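Alkaline phosphatase (Thermus thermophilus, PDB 7KWD) probably hydrolyses phosphate monoesters as a homodimeric alkaline phosphatase that binds zinc and magnesium ions. Local coordinates at residues Gly66-Ala70 with Leu71-Leu75; Asn84-Leu88 with Thr89-Thr93; Val207-Thr210 with Pro211-Val215. All blocks are in the same frame, centred on the assembly; numbering follows the deposited sequence.

Interaction 1. Residues Gly66-Ala70 with Leu71-Leu75; sequences GRVLA and LERLL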
# COMPACT_ATOMS: atom_id res chain seq x y z
N GLY A 66 18.63 6.38 -13.98
CA GLY A 66 19.90 6.07 -13.33
C GLY A 66 20.18 6.89 -12.09
O GLY A 66 21.33 7.26 -11.83
N ARG A 67 19.14 7.17 -11.30
CA ARG A 67 19.28 7.98 -10.08
C ARG A 67 18.42 7.37 -8.97
O ARG A 67 17.39 6.74 -9.23
CB ARG A 67 18.83 9.44 -10.32
CG ARG A 67 17.34 9.48 -10.76
CD ARG A 67 16.75 10.84 -11.04
NE ARG A 67 16.17 11.35 -9.82
CZ ARG A 67 14.92 11.75 -9.67
NH1 ARG A 67 14.05 11.76 -10.67
NH2 ARG A 67 14.55 12.20 -8.48
N VAL A 68 18.83 7.61 -7.74
CA VAL A 68 18.02 7.25 -6.57
C VAL A 68 17.08 8.41 -6.25
O VAL A 68 17.53 9.52 -6.02
CB VAL A 68 18.90 6.91 -5.37
CG1 VAL A 68 18.05 6.54 -4.18
CG2 VAL A 68 19.85 5.80 -5.76
N LEU A 69 15.78 8.12 -6.22
CA LEU A 69 14.78 9.09 -5.82
C LEU A 69 15.10 9.71 -4.47
O LEU A 69 15.45 9.01 -3.52
CB LEU A 69 13.45 8.34 -5.77
CG LEU A 69 12.12 9.07 -5.80
CD1 LEU A 69 11.86 9.63 -7.16
CD2 LEU A 69 11.04 8.08 -5.42
N ALA A 70 14.99 11.04 -4.37
CA ALA A 70 15.27 11.68 -3.10
C ALA A 70 14.38 11.12 -1.99
O ALA A 70 14.83 10.93 -0.86
CB ALA A 70 15.11 13.19 -3.20
N LEU A 71 13.13 10.83 -2.29
CA LEU A 71 12.24 10.28 -1.27
C LEU A 71 12.76 8.93 -0.78
O LEU A 71 12.70 8.64 0.42
CB LEU A 71 10.81 10.17 -1.82
CG LEU A 71 9.78 9.75 -0.79
CD1 LEU A 71 9.84 10.62 0.45
CD2 LEU A 71 8.36 9.70 -1.39
N GLU A 72 13.32 8.10 -1.67
CA GLU A 72 13.90 6.85 -1.19
C GLU A 72 15.02 7.14 -0.18
O GLU A 72 15.11 6.50 0.88
CB GLU A 72 14.44 5.99 -2.34
CG GLU A 72 15.15 4.71 -1.84
CD GLU A 72 15.81 3.87 -2.93
OE1 GLU A 72 15.48 4.04 -4.11
OE2 GLU A 72 16.69 3.04 -2.60
N ARG A 73 15.92 8.07 -0.52
CA ARG A 73 17.03 8.39 0.39
C ARG A 73 16.51 8.82 1.76
O ARG A 73 17.09 8.45 2.79
CB ARG A 73 17.90 9.48 -0.20
CG ARG A 73 18.39 9.16 -1.61
CD ARG A 73 19.29 10.29 -2.22
NE ARG A 73 19.31 10.29 -3.69
CZ ARG A 73 20.29 10.84 -4.42
NH1 ARG A 73 21.32 11.43 -3.81
NH2 ARG A 73 20.27 10.78 -5.74
N LEU A 74 15.41 9.61 1.79
CA LEU A 74 14.87 10.05 3.07
C LEU A 74 14.26 8.86 3.83
O LEU A 74 14.50 8.68 5.02
CB LEU A 74 13.83 11.16 2.89
CG LEU A 74 14.28 12.45 2.22
CD1 LEU A 74 13.29 13.56 2.32
CD2 LEU A 74 15.61 12.88 2.77
N LEU A 75 13.44 8.06 3.16
CA LEU A 75 12.84 6.94 3.88
C LEU A 75 13.87 5.92 4.36
O LEU A 75 13.60 5.18 5.30
CB LEU A 75 11.82 6.24 3.00
CG LEU A 75 10.61 7.07 2.56
CD1 LEU A 75 9.85 6.29 1.51
CD2 LEU A 75 9.69 7.39 3.73
O HOH W 1 14.89 5.43 -6.52
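At the N-terminal end of helix 70-75, Arg73 of the first turn reaches back past the cap and grips the backbone of Val68. Its CG lies beside the backbone N (chi1 -53°) and the chain runs extended to NE, which brings the guanidinium side-on to Val68 O. Arg73 NE and Arg73 NH2 both donate to Val68 O, each at 3.0 Å. Val68 O lies almost in the guanidinium plane, but it is used unevenly: NH2 sits in the carbonyl plane on a lone pair, NE stands above that plane. Two bonds to one atom should limit rotation of the guanidinium. The Val68 side chain touches both Glu72 and Arg73 through CG1, which meets Arg73 CG at 3.7 Å and, crossing the glutamate at about a right angle, Glu72 OE1 at 3.6 Å. A water accepts from Leu69 N and donates to Glu72 OE1; Glu72 OE2 is bound by Arg62 and by the backbone N of Ala27 of the second subunit. After the N-cap residue Leu69, the helix opens with Arg73 N bonded to Leu69 O at 3.2 Å and Leu74 N to Ala70 O at 3.0 Å. Leucine has no side-chain acceptor for a cap; the Asp294 carboxylate of helix 283-306, OD2 to Ala70 N and OD1 to Leu71 N, takes that part, a helix N-terminus capped from a neighbouring helix.

Interaction 2. Residues Asn84-Leu88 with Thr89-Thr93; sequences NTYSL and TSYVT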
# COMPACT_ATOMS: atom_id res chain seq x y z
N ASN A 84 -2.88 6.26 10.04
CA ASN A 84 -4.25 5.88 9.69
C ASN A 84 -5.01 7.11 9.20
O ASN A 84 -4.89 8.21 9.77
CB ASN A 84 -4.96 5.25 10.90
CG ASN A 84 -4.72 3.76 11.00
OD1 ASN A 84 -4.62 3.05 9.99
ND2 ASN A 84 -4.62 3.27 12.23
N THR A 85 -5.78 6.94 8.12
CA THR A 85 -6.39 8.08 7.45
C THR A 85 -7.91 8.12 7.59
O THR A 85 -8.54 9.04 7.05
CB THR A 85 -6.05 8.04 5.97
OG1 THR A 85 -6.52 6.79 5.42
CG2 THR A 85 -4.56 8.15 5.78
N TYR A 86 -8.51 7.14 8.24
CA TYR A 86 -9.96 7.12 8.33
C TYR A 86 -10.50 8.39 8.98
O TYR A 86 -9.89 9.00 9.87
CB TYR A 86 -10.45 5.90 9.07
CG TYR A 86 -9.87 5.61 10.43
CD1 TYR A 86 -10.41 6.16 11.58
CD2 TYR A 86 -8.84 4.69 10.57
CE1 TYR A 86 -9.90 5.84 12.84
CE2 TYR A 86 -8.34 4.37 11.79
CZ TYR A 86 -8.87 4.95 12.93
OH TYR A 86 -8.36 4.61 14.15
N SER A 87 -11.66 8.82 8.50
CA SER A 87 -12.34 9.99 9.05
C SER A 87 -13.33 9.53 10.13
O SER A 87 -13.34 8.36 10.52
CB SER A 87 -13.02 10.76 7.92
OG SER A 87 -13.93 9.93 7.25
N LEU A 88 -14.21 10.43 10.57
CA LEU A 88 -15.01 10.16 11.77
C LEU A 88 -16.03 9.04 11.55
O LEU A 88 -16.27 8.23 12.46
CB LEU A 88 -15.69 11.44 12.23
CG LEU A 88 -16.52 11.40 13.51
CD1 LEU A 88 -15.77 10.72 14.64
CD2 LEU A 88 -16.88 12.84 13.86
N THR A 89 -16.64 8.98 10.35
CA THR A 89 -17.68 8.01 10.04
C THR A 89 -17.37 7.11 8.85
O THR A 89 -18.20 6.28 8.50
CB THR A 89 -19.03 8.72 9.76
OG1 THR A 89 -18.93 9.52 8.58
CG2 THR A 89 -19.40 9.58 10.91
N SER A 90 -16.17 7.21 8.26
CA SER A 90 -15.85 6.43 7.08
C SER A 90 -14.41 5.96 7.12
O SER A 90 -13.50 6.78 7.32
CB SER A 90 -16.03 7.23 5.80
OG SER A 90 -15.51 6.52 4.70
N TYR A 91 -14.19 4.68 6.87
CA TYR A 91 -12.83 4.17 6.77
C TYR A 91 -12.09 4.65 5.55
O TYR A 91 -10.90 4.36 5.44
CB TYR A 91 -12.88 2.66 6.80
CG TYR A 91 -13.02 2.27 8.22
CD1 TYR A 91 -11.93 2.31 9.02
CD2 TYR A 91 -14.24 1.99 8.80
CE1 TYR A 91 -12.00 2.03 10.28
CE2 TYR A 91 -14.31 1.70 10.12
CZ TYR A 91 -13.16 1.72 10.85
OH TYR A 91 -13.06 1.46 12.22
N VAL A 92 -12.73 5.42 4.67
CA VAL A 92 -12.03 6.07 3.58
C VAL A 92 -12.32 7.56 3.65
O VAL A 92 -13.48 7.99 3.49
CB VAL A 92 -12.45 5.51 2.22
CG1 VAL A 92 -11.68 6.23 1.09
CG2 VAL A 92 -12.23 4.00 2.20
N THR A 93 -11.28 8.35 3.86
CA THR A 93 -11.43 9.78 4.05
C THR A 93 -11.46 10.46 2.70
O THR A 93 -11.05 9.89 1.69
CB THR A 93 -10.27 10.32 4.88
OG1 THR A 93 -10.50 11.67 5.30
CG2 THR A 93 -9.01 10.28 4.05
O HOH W 2 -9.44 11.68 7.95
O HOH W 3 -8.95 6.82 4.12
O HOH W 4 -16.72 10.96 7.76
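Tyr86 leans on Tyr91 where the loop doubles back, starting at its CB, which sits 3.6 Å from Ser90 O and 3.7 Å from Tyr91 CA. From there CG falls between the backbone N and the carbonyl carbon (chi1 53°), and the two side chains run side by side. Tyr86 CG meets Tyr91 CD1 at 4.1 Å, and Tyr86 CD2 meets Tyr91 CE1, which lies over one face of Tyr86, towards its rim. The ring planes make 52°, an oblique pairing, and Tyr86 OH ends 6.0 Å from Tyr91 OH, so the contact lies at the CB end of the ring. Lys107 makes a cation-pi contact with Tyr86 and binds its carbonyl oxygen. With an alanine in place of Tyr86, the ring of Tyr91 would probably be freer to turn and Lys107 left without its aromatic partner. This loop joins strand 80-84 to helix 95-104, whose first residue, Ser95, is a zinc ligand and the predicted phosphoserine nucleophile. Ser87 N donates to Ser90 O at 3.0 Å, joining the two limbs, Ser87 OG bonds to Asn110, and Tyr91 N is hydrogen-bonded to Ser336 OG of the second subunit. Between the loop's two ends one water donates to both Thr85 O and Thr93 OG1. Thr93 O accepts from His433 ND1, and the nearest side-chain atoms of Thr93 and His318 are about 4 Å apart; both histidines bind zinc.

Interaction 3. Residues Val207-Thr210 with Pro211-Val215; sequences VVRT and PEELV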
# COMPACT_ATOMS: atom_id res chain seq x y z
N VAL A 207 0.70 40.54 -7.30
CA VAL A 207 -0.15 39.58 -7.98
C VAL A 207 0.60 39.12 -9.22
O VAL A 207 1.00 39.94 -10.05
CB VAL A 207 -1.50 40.19 -8.36
CG1 VAL A 207 -2.36 39.17 -9.03
CG2 VAL A 207 -2.20 40.72 -7.13
N VAL A 208 0.76 37.81 -9.35
CA VAL A 208 1.50 37.22 -10.45
C VAL A 208 0.64 36.12 -11.05
O VAL A 208 -0.08 35.42 -10.35
CB VAL A 208 2.88 36.65 -10.03
CG1 VAL A 208 3.89 37.80 -9.82
CG2 VAL A 208 2.73 35.77 -8.79
N ARG A 209 0.77 35.94 -12.35
CA ARG A 209 -0.13 35.04 -13.05
C ARG A 209 0.60 34.14 -14.03
O ARG A 209 -0.04 33.28 -14.64
CB ARG A 209 -1.21 35.83 -13.83
CG ARG A 209 -2.06 36.79 -12.99
CD ARG A 209 -3.11 37.45 -13.91
NE ARG A 209 -4.15 38.18 -13.21
CZ ARG A 209 -3.99 39.37 -12.63
NH1 ARG A 209 -2.80 39.98 -12.62
NH2 ARG A 209 -5.05 39.94 -12.06
N THR A 210 1.91 34.31 -14.19
CA THR A 210 2.71 33.46 -15.05
C THR A 210 4.01 33.10 -14.36
O THR A 210 4.43 33.79 -13.41
CB THR A 210 3.08 34.15 -16.37
OG1 THR A 210 4.00 35.22 -16.08
CG2 THR A 210 1.86 34.73 -17.02
N PRO A 211 4.70 32.08 -14.85
CA PRO A 211 6.03 31.76 -14.31
C PRO A 211 6.98 32.94 -14.39
O PRO A 211 7.75 33.20 -13.44
CB PRO A 211 6.50 30.61 -15.20
CG PRO A 211 5.25 30.04 -15.80
CD PRO A 211 4.23 31.13 -15.87
N GLU A 212 6.93 33.66 -15.51
CA GLU A 212 7.81 34.80 -15.72
C GLU A 212 7.55 35.86 -14.67
O GLU A 212 8.49 36.38 -14.04
CB GLU A 212 7.60 35.40 -17.11
CG GLU A 212 8.11 34.55 -18.27
CD GLU A 212 7.25 33.31 -18.58
OE1 GLU A 212 6.07 33.23 -18.11
OE2 GLU A 212 7.77 32.40 -19.28
N GLU A 213 6.28 36.22 -14.49
CA GLU A 213 5.95 37.22 -13.48
C GLU A 213 6.36 36.74 -12.10
O GLU A 213 6.86 37.53 -11.28
CB GLU A 213 4.46 37.53 -13.51
CG GLU A 213 4.01 38.26 -14.78
CD GLU A 213 2.51 38.44 -14.85
OE1 GLU A 213 1.82 38.17 -13.84
OE2 GLU A 213 2.01 38.83 -15.92
N LEU A 214 6.19 35.44 -11.84
CA LEU A 214 6.50 34.91 -10.51
C LEU A 214 7.97 35.13 -10.17
O LEU A 214 8.30 35.65 -9.10
CB LEU A 214 6.12 33.43 -10.45
CG LEU A 214 6.52 32.68 -9.17
CD1 LEU A 214 5.79 33.22 -7.94
CD2 LEU A 214 6.27 31.20 -9.36
N VAL A 215 8.86 34.78 -11.10
CA VAL A 215 10.27 34.81 -10.77
C VAL A 215 10.79 36.24 -10.76
O VAL A 215 11.65 36.58 -9.92
CB VAL A 215 11.05 33.90 -11.74
CG1 VAL A 215 11.08 34.45 -13.18
CG2 VAL A 215 12.44 33.71 -11.22
O HOH W 5 -0.06 39.76 -13.14
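Thr210 and Glu213 make the first shell: Thr210 OG1 accepts from Glu213 N at 3.0 Å in a nearly straight bond (172°). That oxygen lies between the backbone N and the carbonyl carbon (chi1 68°), which turns it toward the first turn of the helix. Glu213 sends its carboxylate back the other way, where OE1 takes Arg209 N at 2.9 Å from above the carboxylate plane. Leu214 N donates to Thr210 O at 2.9 Å, the donor tilted from the carbonyl plane. Thr210 is thus a side-chain N-cap, followed by Pro211 at the first helical position, where the backbone N takes part in no helix hydrogen bond, so proline fits there. The cap opens helix 211-216 in the crossover between the parallel strands 206-208 and 222-225. Outside this shell a water donates to Glu213 OE1 at 2.6 Å and to Val207 O, and accepts from Arg209 NH1 at 2.8 Å, bridging the carboxylate and the guanidinium, whose charged atoms, Arg209 NH1 and Glu213 OE1, stay 5.1 Å apart. The same guanidinium lays one face over Val207 CG1 and has a cation-pi partner in Tyr197. On the inner side Val208 CG1 presses on Glu213 O at 3.3 Å, and Val208 CG2 reaches Leu214 CD1 at 4.1 Å. Leu222 and Phe226 pack against both Val208 and Leu214, and backbone bonds tie Val208 to Leu223 and Val225.

How the interactions relate
The three contacts follow one another along the chain without overlapping, and none touches another. Centre to centre, interactions 1 and 2 are about 30 Å apart, 1 and 3 about 31 Å, and 2 and 3 about 38 Å, the last pair on opposite sides of the chain's centre. Helix 70-75 of interaction 1 packs on strand 438-443, which pairs with strand 80-84, the strand that leads into interaction 2. Both of these contacts meet the second subunit, whereas no other chain of the dimer touches interaction 3. Only interaction 2 lies beside zinc ligands, His318 and His433, and so ties the metal site's surroundings to the dimer interface; interaction 1 belongs to that interface away from the metals, and interaction 3 is a peripheral helix start.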